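Local structure of citrate lyase, subunit 1 (Methanosaeta concilii, 6HXI) at residues I151-L156 with D160-G165; E127-F132 with A185-Y190; G354-L359 with R390-R395. The protein probably catalyses, as a subunit of ATP citrate lyase, the ATP-driven conversion of citrate and coenzyme A into acetyl-CoA and oxaloacetate. All coordinates share one frame; numbering follows the deposited sequence.

Contact 1 (I151-L156 with D160-G165); sequences IHVDSL and DALDVG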
loop_
_atom_site.group_PDB
_atom_site.type_symbol
_atom_site.label_atom_id
_atom_site.label_comp_id
_atom_site.label_asym_id
_atom_site.label_seq_id
_atom_site.Cartn_x
_atom_site.Cartn_y
_atom_site.Cartn_z
ATOM N N ILE C 151 -11.489 69.134 30.805
ATOM C CA ILE C 151 -10.704 68.969 29.563
ATOM C C ILE C 151 -11.151 67.684 28.889
ATOM O O ILE C 151 -10.916 66.608 29.441
ATOM C CB ILE C 151 -9.160 68.957 29.828
ATOM C CG1 ILE C 151 -8.692 70.232 30.598
ATOM C CG2 ILE C 151 -8.365 68.749 28.522
ATOM C CD1 ILE C 151 -7.335 70.114 31.324
ATOM N N HIS C 152 -11.773 67.786 27.704
ATOM C CA HIS C 152 -12.218 66.616 26.967
ATOM C C HIS C 152 -11.132 66.134 26.001
ATOM O O HIS C 152 -10.612 66.922 25.223
ATOM C CB HIS C 152 -13.540 66.881 26.226
ATOM C CG HIS C 152 -14.018 65.692 25.443
ATOM N ND1 HIS C 152 -14.587 64.590 26.071
ATOM C CD2 HIS C 152 -13.925 65.435 24.116
ATOM C CE1 HIS C 152 -14.850 63.723 25.108
ATOM N NE2 HIS C 152 -14.458 64.179 23.917
ATOM N N VAL C 153 -10.814 64.828 26.049
ATOM C CA VAL C 153 -9.827 64.166 25.192
ATOM C C VAL C 153 -10.601 63.259 24.246
ATOM O O VAL C 153 -11.219 62.292 24.690
ATOM C CB VAL C 153 -8.751 63.384 26.006
ATOM C CG1 VAL C 153 -7.610 62.912 25.108
ATOM C CG2 VAL C 153 -8.202 64.226 27.155
ATOM N N ASP C 154 -10.629 63.610 22.953
ATOM C CA ASP C 154 -11.343 62.849 21.928
ATOM C C ASP C 154 -10.709 61.460 21.789
ATOM O O ASP C 154 -9.485 61.321 21.906
ATOM C CB ASP C 154 -11.345 63.610 20.590
ATOM C CG ASP C 154 -12.097 62.915 19.475
ATOM O OD1 ASP C 154 -13.336 63.046 19.423
ATOM O OD2 ASP C 154 -11.443 62.237 18.648
ATOM N N SER C 155 -11.563 60.439 21.582
ATOM C CA SER C 155 -11.188 59.031 21.450
ATOM C C SER C 155 -10.143 58.776 20.369
ATOM O O SER C 155 -9.206 58.005 20.588
ATOM C CB SER C 155 -12.417 58.157 21.207
ATOM O OG SER C 155 -13.144 57.953 22.407
ATOM N N LEU C 156 -10.294 59.429 19.213
ATOM C CA LEU C 156 -9.385 59.221 18.095
ATOM C C LEU C 156 -8.190 60.169 18.057
ATOM O O LEU C 156 -7.118 59.761 17.590
ATOM C CB LEU C 156 -10.141 59.254 16.760
ATOM C CG LEU C 156 -11.386 58.385 16.653
ATOM C CD1 LEU C 156 -12.120 58.681 15.376
ATOM C CD2 LEU C 156 -11.050 56.902 16.742
ATOM N N ASP C 160 -2.215 64.489 22.615
ATOM C CA ASP C 160 -1.255 65.241 21.785
ATOM C C ASP C 160 -1.931 66.322 20.920
ATOM O O ASP C 160 -1.311 67.344 20.595
ATOM C CB ASP C 160 -0.432 64.283 20.914
ATOM C CG ASP C 160 0.464 63.325 21.680
ATOM O OD1 ASP C 160 0.025 62.807 22.735
ATOM O OD2 ASP C 160 1.583 63.052 21.200
ATOM N N ALA C 161 -3.220 66.099 20.588
ATOM C CA ALA C 161 -4.048 67.028 19.818
ATOM C C ALA C 161 -4.526 68.224 20.677
ATOM O O ALA C 161 -5.195 69.119 20.152
ATOM C CB ALA C 161 -5.243 66.283 19.241
ATOM N N LEU C 162 -4.169 68.244 21.984
ATOM C CA LEU C 162 -4.601 69.279 22.928
ATOM C C LEU C 162 -3.489 70.059 23.623
ATOM O O LEU C 162 -2.509 69.474 24.093
ATOM C CB LEU C 162 -5.506 68.671 24.026
ATOM C CG LEU C 162 -6.763 67.938 23.603
ATOM C CD1 LEU C 162 -7.241 67.043 24.713
ATOM C CD2 LEU C 162 -7.855 68.903 23.192
ATOM N N ASP C 163 -3.704 71.376 23.782
ATOM C CA ASP C 163 -2.820 72.243 24.551
ATOM C C ASP C 163 -3.439 72.280 25.950
ATOM O O ASP C 163 -4.347 73.079 26.210
ATOM C CB ASP C 163 -2.731 73.650 23.935
ATOM C CG ASP C 163 -2.056 74.678 24.836
ATOM O OD1 ASP C 163 -0.850 74.518 25.121
ATOM O OD2 ASP C 163 -2.750 75.618 25.287
ATOM N N VAL C 164 -2.993 71.350 26.825
ATOM C CA VAL C 164 -3.460 71.197 28.212
ATOM C C VAL C 164 -3.115 72.450 29.027
ATOM O O VAL C 164 -3.877 72.819 29.919
ATOM C CB VAL C 164 -2.973 69.871 28.878
ATOM C CG1 VAL C 164 -3.455 69.759 30.317
ATOM C CG2 VAL C 164 -3.425 68.645 28.082
ATOM N N GLY C 165 -2.020 73.122 28.645
ATOM C CA GLY C 165 -1.539 74.376 29.219
ATOM C C GLY C 165 -2.645 75.319 29.633
ATOM O O GLY C 165 -2.647 75.777 30.774
#

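Contact 2 (E127-F132 with A185-Y190); sequences EGDNIF and ALWRFY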
loop_
_atom_site.group_PDB
_atom_site.type_symbol
_atom_site.label_atom_id
_atom_site.label_comp_id
_atom_site.label_asym_id
_atom_site.label_seq_id
_atom_site.Cartn_x
_atom_site.Cartn_y
_atom_site.Cartn_z
ATOM N N GLU C 127 -17.893 60.178 23.799
ATOM C CA GLU C 127 -17.041 60.826 22.790
ATOM C C GLU C 127 -15.538 60.764 23.102
ATOM O O GLU C 127 -14.708 61.013 22.224
ATOM C CB GLU C 127 -17.493 62.283 22.547
ATOM C CG GLU C 127 -18.966 62.434 22.181
ATOM C CD GLU C 127 -19.600 63.802 22.391
ATOM O OE1 GLU C 127 -20.770 63.970 21.977
ATOM O OE2 GLU C 127 -18.961 64.686 23.012
ATOM N N GLY C 128 -15.207 60.418 24.338
ATOM C CA GLY C 128 -13.831 60.285 24.788
ATOM C C GLY C 128 -13.698 60.253 26.289
ATOM O O GLY C 128 -14.566 59.723 26.983
ATOM N N ASP C 129 -12.594 60.815 26.791
ATOM C CA ASP C 129 -12.267 60.892 28.219
ATOM C C ASP C 129 -12.319 62.332 28.693
ATOM O O ASP C 129 -11.983 63.246 27.937
ATOM C CB ASP C 129 -10.877 60.294 28.488
ATOM C CG ASP C 129 -10.647 58.961 27.787
ATOM O OD1 ASP C 129 -11.555 58.101 27.831
ATOM O OD2 ASP C 129 -9.563 58.786 27.183
ATOM N N ASN C 130 -12.766 62.542 29.931
ATOM C CA ASN C 130 -12.835 63.875 30.514
ATOM C C ASN C 130 -11.904 63.965 31.714
ATOM O O ASN C 130 -11.965 63.114 32.597
ATOM C CB ASN C 130 -14.267 64.226 30.906
ATOM C CG ASN C 130 -15.215 64.258 29.740
ATOM O OD1 ASN C 130 -15.036 65.018 28.787
ATOM N ND2 ASN C 130 -16.245 63.417 29.786
ATOM N N ILE C 131 -11.016 64.970 31.714
ATOM C CA ILE C 131 -10.086 65.257 32.808
ATOM C C ILE C 131 -10.672 66.430 33.602
ATOM O O ILE C 131 -11.040 67.440 33.014
ATOM C CB ILE C 131 -8.642 65.551 32.296
ATOM C CG1 ILE C 131 -8.122 64.388 31.394
ATOM C CG2 ILE C 131 -7.677 65.851 33.478
ATOM C CD1 ILE C 131 -6.872 64.677 30.601
ATOM N N PHE C 132 -10.780 66.282 34.917
ATOM C CA PHE C 132 -11.319 67.305 35.819
ATOM C C PHE C 132 -10.203 67.791 36.725
ATOM O O PHE C 132 -9.434 66.974 37.234
ATOM C CB PHE C 132 -12.510 66.756 36.631
ATOM C CG PHE C 132 -13.616 66.192 35.769
ATOM C CD1 PHE C 132 -14.568 67.025 35.196
ATOM C CD2 PHE C 132 -13.685 64.833 35.499
ATOM C CE1 PHE C 132 -15.576 66.506 34.371
ATOM C CE2 PHE C 132 -14.689 64.315 34.669
ATOM C CZ PHE C 132 -15.632 65.155 34.120
ATOM N N ALA C 185 0.369 62.859 31.658
ATOM C CA ALA C 185 0.932 61.551 32.003
ATOM C C ALA C 185 -0.147 60.660 32.626
ATOM O O ALA C 185 -0.220 59.471 32.308
ATOM C CB ALA C 185 2.083 61.728 32.979
ATOM N N LEU C 186 -0.996 61.252 33.493
ATOM C CA LEU C 186 -2.092 60.559 34.173
ATOM C C LEU C 186 -3.111 60.028 33.178
ATOM O O LEU C 186 -3.595 58.913 33.366
ATOM C CB LEU C 186 -2.763 61.444 35.228
ATOM C CG LEU C 186 -3.632 60.711 36.257
ATOM C CD1 LEU C 186 -2.776 60.033 37.304
ATOM C CD2 LEU C 186 -4.598 61.670 36.921
ATOM N N TRP C 187 -3.398 60.801 32.101
ATOM C CA TRP C 187 -4.289 60.370 31.016
ATOM C C TRP C 187 -3.684 59.166 30.278
ATOM O O TRP C 187 -4.406 58.225 29.962
ATOM C CB TRP C 187 -4.588 61.497 30.014
ATOM C CG TRP C 187 -5.487 61.020 28.912
ATOM C CD1 TRP C 187 -6.832 60.803 28.987
ATOM C CD2 TRP C 187 -5.075 60.542 27.628
ATOM N NE1 TRP C 187 -7.293 60.267 27.808
ATOM C CE2 TRP C 187 -6.231 60.070 26.965
ATOM C CE3 TRP C 187 -3.829 60.431 26.984
ATOM C CZ2 TRP C 187 -6.191 59.560 25.662
ATOM C CZ3 TRP C 187 -3.789 59.940 25.689
ATOM C CH2 TRP C 187 -4.959 59.505 25.042
ATOM N N ARG C 188 -2.367 59.208 30.001
ATOM C CA ARG C 188 -1.651 58.135 29.306
ATOM C C ARG C 188 -1.688 56.879 30.169
ATOM O O ARG C 188 -1.962 55.792 29.667
ATOM C CB ARG C 188 -0.207 58.570 28.994
ATOM C CG ARG C 188 -0.112 59.750 28.039
ATOM C CD ARG C 188 1.294 59.862 27.472
ATOM N NE ARG C 188 1.595 61.206 26.972
ATOM C CZ ARG C 188 1.307 61.647 25.748
ATOM N NH1 ARG C 188 0.664 60.868 24.884
ATOM N NH2 ARG C 188 1.630 62.881 25.390
ATOM N N PHE C 189 -1.500 57.056 31.478
ATOM C CA PHE C 189 -1.581 56.009 32.478
ATOM C C PHE C 189 -3.005 55.422 32.515
ATOM O O PHE C 189 -3.162 54.212 32.530
ATOM C CB PHE C 189 -1.152 56.579 33.842
ATOM C CG PHE C 189 -1.379 55.702 35.050
ATOM C CD1 PHE C 189 -0.557 54.609 35.299
ATOM C CD2 PHE C 189 -2.394 55.994 35.961
ATOM C CE1 PHE C 189 -0.764 53.798 36.417
ATOM C CE2 PHE C 189 -2.601 55.182 37.080
ATOM C CZ PHE C 189 -1.782 54.086 37.301
ATOM N N TYR C 190 -4.026 56.281 32.477
ATOM C CA TYR C 190 -5.452 55.906 32.478
ATOM C C TYR C 190 -5.771 55.057 31.222
ATOM O O TYR C 190 -6.363 53.973 31.323
ATOM C CB TYR C 190 -6.288 57.207 32.510
ATOM C CG TYR C 190 -7.789 57.031 32.392
ATOM C CD1 TYR C 190 -8.583 56.882 33.522
ATOM C CD2 TYR C 190 -8.427 57.115 31.154
ATOM C CE1 TYR C 190 -9.969 56.745 33.421
ATOM C CE2 TYR C 190 -9.810 57.005 31.045
ATOM C CZ TYR C 190 -10.575 56.813 32.181
ATOM O OH TYR C 190 -11.936 56.688 32.083
#

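Contact 3 (G354-L359 with R390-R395); sequences GVVMAL and RDLGKR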
loop_
_atom_site.group_PDB
_atom_site.type_symbol
_atom_site.label_atom_id
_atom_site.label_comp_id
_atom_site.label_asym_id
_atom_site.label_seq_id
_atom_site.Cartn_x
_atom_site.Cartn_y
_atom_site.Cartn_z
ATOM N N GLY C 354 -27.291 19.825 31.027
ATOM C CA GLY C 354 -26.418 20.141 32.159
ATOM C C GLY C 354 -27.209 20.374 33.443
ATOM O O GLY C 354 -26.830 19.882 34.512
ATOM N N VAL C 355 -28.337 21.105 33.323
ATOM C CA VAL C 355 -29.282 21.420 34.412
ATOM C C VAL C 355 -29.916 20.107 34.936
ATOM O O VAL C 355 -29.953 19.893 36.146
ATOM C CB VAL C 355 -30.355 22.462 33.963
ATOM C CG1 VAL C 355 -31.436 22.656 35.032
ATOM C CG2 VAL C 355 -29.716 23.798 33.570
ATOM N N VAL C 356 -30.399 19.239 34.024
ATOM C CA VAL C 356 -31.002 17.939 34.355
ATOM C C VAL C 356 -29.987 17.056 35.095
ATOM O O VAL C 356 -30.338 16.501 36.128
ATOM C CB VAL C 356 -31.667 17.243 33.119
ATOM C CG1 VAL C 356 -31.971 15.766 33.376
ATOM C CG2 VAL C 356 -32.941 17.976 32.700
ATOM N N MET C 357 -28.725 16.981 34.606
ATOM C CA MET C 357 -27.638 16.197 35.225
ATOM C C MET C 357 -27.347 16.596 36.678
ATOM O O MET C 357 -27.134 15.720 37.525
ATOM C CB MET C 357 -26.361 16.276 34.390
ATOM C CG MET C 357 -26.404 15.387 33.182
ATOM S SD MET C 357 -24.988 15.598 32.100
ATOM C CE MET C 357 -24.741 13.853 31.633
ATOM N N ALA C 358 -27.356 17.919 36.960
ATOM C CA ALA C 358 -27.135 18.436 38.306
ATOM C C ALA C 358 -28.327 18.117 39.203
ATOM O O ALA C 358 -28.110 17.631 40.313
ATOM C CB ALA C 358 -26.878 19.924 38.270
ATOM N N LEU C 359 -29.579 18.321 38.700
ATOM C CA LEU C 359 -30.816 18.034 39.437
ATOM C C LEU C 359 -30.927 16.561 39.821
ATOM O O LEU C 359 -31.360 16.264 40.937
ATOM C CB LEU C 359 -32.069 18.500 38.679
ATOM C CG LEU C 359 -32.286 20.012 38.562
ATOM C CD1 LEU C 359 -33.309 20.329 37.497
ATOM C CD2 LEU C 359 -32.711 20.627 39.879
ATOM N N ARG C 390 -39.466 17.566 31.762
ATOM C CA ARG C 390 -40.756 16.919 32.011
ATOM C C ARG C 390 -40.553 15.470 32.439
ATOM O O ARG C 390 -41.220 15.021 33.376
ATOM C CB ARG C 390 -41.681 16.998 30.782
ATOM C CG ARG C 390 -42.330 18.352 30.608
ATOM C CD ARG C 390 -43.332 18.345 29.481
ATOM N NE ARG C 390 -43.508 19.679 28.899
ATOM C CZ ARG C 390 -42.998 20.056 27.732
ATOM N NH1 ARG C 390 -42.277 19.208 27.010
ATOM N NH2 ARG C 390 -43.213 21.283 27.272
ATOM N N ASP C 391 -39.621 14.751 31.762
ATOM C CA ASP C 391 -39.265 13.356 32.049
ATOM C C ASP C 391 -38.594 13.244 33.417
ATOM O O ASP C 391 -38.769 12.238 34.097
ATOM C CB ASP C 391 -38.340 12.785 30.959
ATOM C CG ASP C 391 -38.924 12.687 29.554
ATOM O OD1 ASP C 391 -40.113 13.040 29.371
ATOM O OD2 ASP C 391 -38.185 12.298 28.635
ATOM N N LEU C 392 -37.832 14.285 33.807
ATOM C CA LEU C 392 -37.122 14.396 35.081
ATOM C C LEU C 392 -38.106 14.559 36.235
ATOM O O LEU C 392 -38.018 13.808 37.206
ATOM C CB LEU C 392 -36.108 15.562 35.036
ATOM C CG LEU C 392 -35.220 15.784 36.269
ATOM C CD1 LEU C 392 -34.263 14.631 36.472
ATOM C CD2 LEU C 392 -34.447 17.086 36.152
ATOM N N GLY C 393 -39.048 15.499 36.098
ATOM C CA GLY C 393 -40.096 15.769 37.085
ATOM C C GLY C 393 -40.989 14.586 37.417
ATOM O O GLY C 393 -41.529 14.507 38.520
ATOM N N LYS C 394 -41.149 13.653 36.470
ATOM C CA LYS C 394 -41.949 12.444 36.664
ATOM C C LYS C 394 -41.172 11.331 37.422
ATOM O O LYS C 394 -41.780 10.332 37.821
ATOM C CB LYS C 394 -42.483 11.923 35.312
ATOM C CG LYS C 394 -43.516 12.830 34.651
ATOM C CD LYS C 394 -43.918 12.323 33.265
ATOM C CE LYS C 394 -44.050 13.436 32.241
ATOM N NZ LYS C 394 -45.263 14.278 32.457
ATOM N N ARG C 395 -39.848 11.499 37.627
ATOM C CA ARG C 395 -39.044 10.475 38.306
ATOM C C ARG C 395 -38.252 10.975 39.543
ATOM O O ARG C 395 -37.904 10.162 40.400
ATOM C CB ARG C 395 -38.108 9.761 37.303
ATOM C CG ARG C 395 -36.973 10.617 36.747
ATOM C CD ARG C 395 -36.086 9.822 35.814
ATOM N NE ARG C 395 -34.818 10.507 35.559
ATOM C CZ ARG C 395 -34.601 11.347 34.552
ATOM N NH1 ARG C 395 -33.419 11.926 34.407
ATOM N NH2 ARG C 395 -35.564 11.612 33.678
#

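Contact 1 (I151-L156 with D160-G165)
Leu-162 and Val-164, on the irregular chain that follows strand 149-154, pack against Ile-151 and Val-153 of that strand with no hydrogen bond between the two segments. Leu-162 works almost wholly through CD1, which lies 3.8 Å from CG2 of Val-153 and 4.3 Å from CG2 of Ile-151. The same methyl, CD1 of Leu-162, sits 3.4 Å from the carbonyl O of His-152, so it reaches the strand backbone between the two side chains. Ile-151 divides its branches: CG1 turns to the side of the backbone N (chi1 -55°) and the chain extends beyond it, CD1 meeting CG1 of Val-164 at 4.0 Å with the side chains at about a right angle, while CG2 is left for Leu-162. Ile-151 and Val-164 both also touch Ile-183 of helix 173-192. Just past the strand, Asp-154 OD2 accepts from Leu-156 N at 3.1 Å, from above the carboxylate plane, in an Asx turn, and also takes the N-H of Glu-157. The result is a loop folded back by apolar contacts on the outermost strand, within this chain, of the six-stranded antiparallel sheet of the ATP-grasp domain.

Contact 2 (E127-F132 with A185-Y190)
Strand 128-132, bearing Asp-129 and Ile-131, passes helix 185-190, bearing Trp-187 and Tyr-190, with 10.4 Å between the axes and 140° between their directions, a distance bridged by side chains. The polar link is a hydrogen bond from Trp-187 NE1 to Asp-129 OD2 of 2.8 Å and 149°. It uses the anti side of the carboxylate, a little out of that plane, and the oxygen lies slightly off the plane of the indole; the two planes are turned by about half a right angle. With chi1 at 179° the indole of Trp-187 stands off the helix, N-H edge to the strand. The other carboxylate oxygen, Asp-129 OD1, sits at the edge of the Tyr-190 ring, 3.8 Å from CE2. Ser-124 OG bonds both Asp-129 OD1 and Tyr-190 OH, so each carboxylate oxygen has a hydrogen-bond partner in this buried place. Arg-119 and Arg-122 of the succinyl-CoA ligase alpha chain add only long, weak ion pairs to Asp-129. Beside this polar group, CD1 of Ile-131 meets CB of Trp-187 at 4.0 Å, the two side chains nearly perpendicular. A leucine in place of Trp-187 would probably leave Asp-129 OD2 without its N-H partner and open a gap where the indole lies beside the strand. Trp-187 also touches Val-153 of strand 149-154, and Tyr-190 touches Ile-122 of strand 118-125, so helix 173-192 lies over three neighbouring strands, while Leu-186 and Phe-189 meet helix 8-18.

Contact 3 (G354-L359 with R390-R395)
Val-356 and Leu-359 of helix 348-361 meet Leu-392 of helix 382-396; these are helices of successive beta-alpha-beta crossovers in the parallel sheet of the citrate-binding region, a member of the succinyl-CoA synthetase clan. The first helix lies in the connection from strand 334-338 to strand 371-376, the second in that from 371-376 to 400-403. The short segments run in nearly the same direction, 10° apart, with their axes 10.9 Å from each other. The apolar part of the contact centres on one leucine branch. CD2 of Leu-392 reaches between residues one turn apart on the other helix, 3.9 Å from CG2 of Val-356 and 3.7 Å from CD1 of Leu-359. Leu-392 and Val-356 lie alongside with their ends pointing opposite ways, whereas Leu-359 crosses Leu-392 at about a right angle. Leu-392, its CG anti to N (chi1 -177°), points both methyls at the facing helix. CD1 uses this reach to lie 4.0 Å from CG1 of Val-356. Met-389, a turn earlier, also touches both Val-356 and Leu-359 and so extends the seam. The charged part is at the margin: the extended side chain of Arg-395 slants across to the facing helix, where NH1 forms a salt bridge with Glu-360 and lies 4.2 Å from CG1 of Val-356. One face of that guanidinium lies against CD1 of Leu-392, which stands 3.5 Å from its plane, nearer the edge of the group than its middle.

In the fold
From the N terminus, segment 127-132 opens the loop that contact 2 closes at 185-190, on helix 173-192, 53 residues on from its end. Contact 1, nested inside that loop, closes a much shorter one, folding the chain after strand 149-154 back on it. Their centres are 9 Å apart and they share a sheet, Val-153 N lying 2.7 Å from Asp-129 O, a probable hydrogen bond between adjacent strands. Together they tie the edge of the ATP-grasp sheet to its loop and helix. Contact 3 follows in series, closing a loop of 30 residues that holds helix 363-368 and strand 371-376. It lies across the chain's centre, its nearest atoms about 37 Å from those of contact 2.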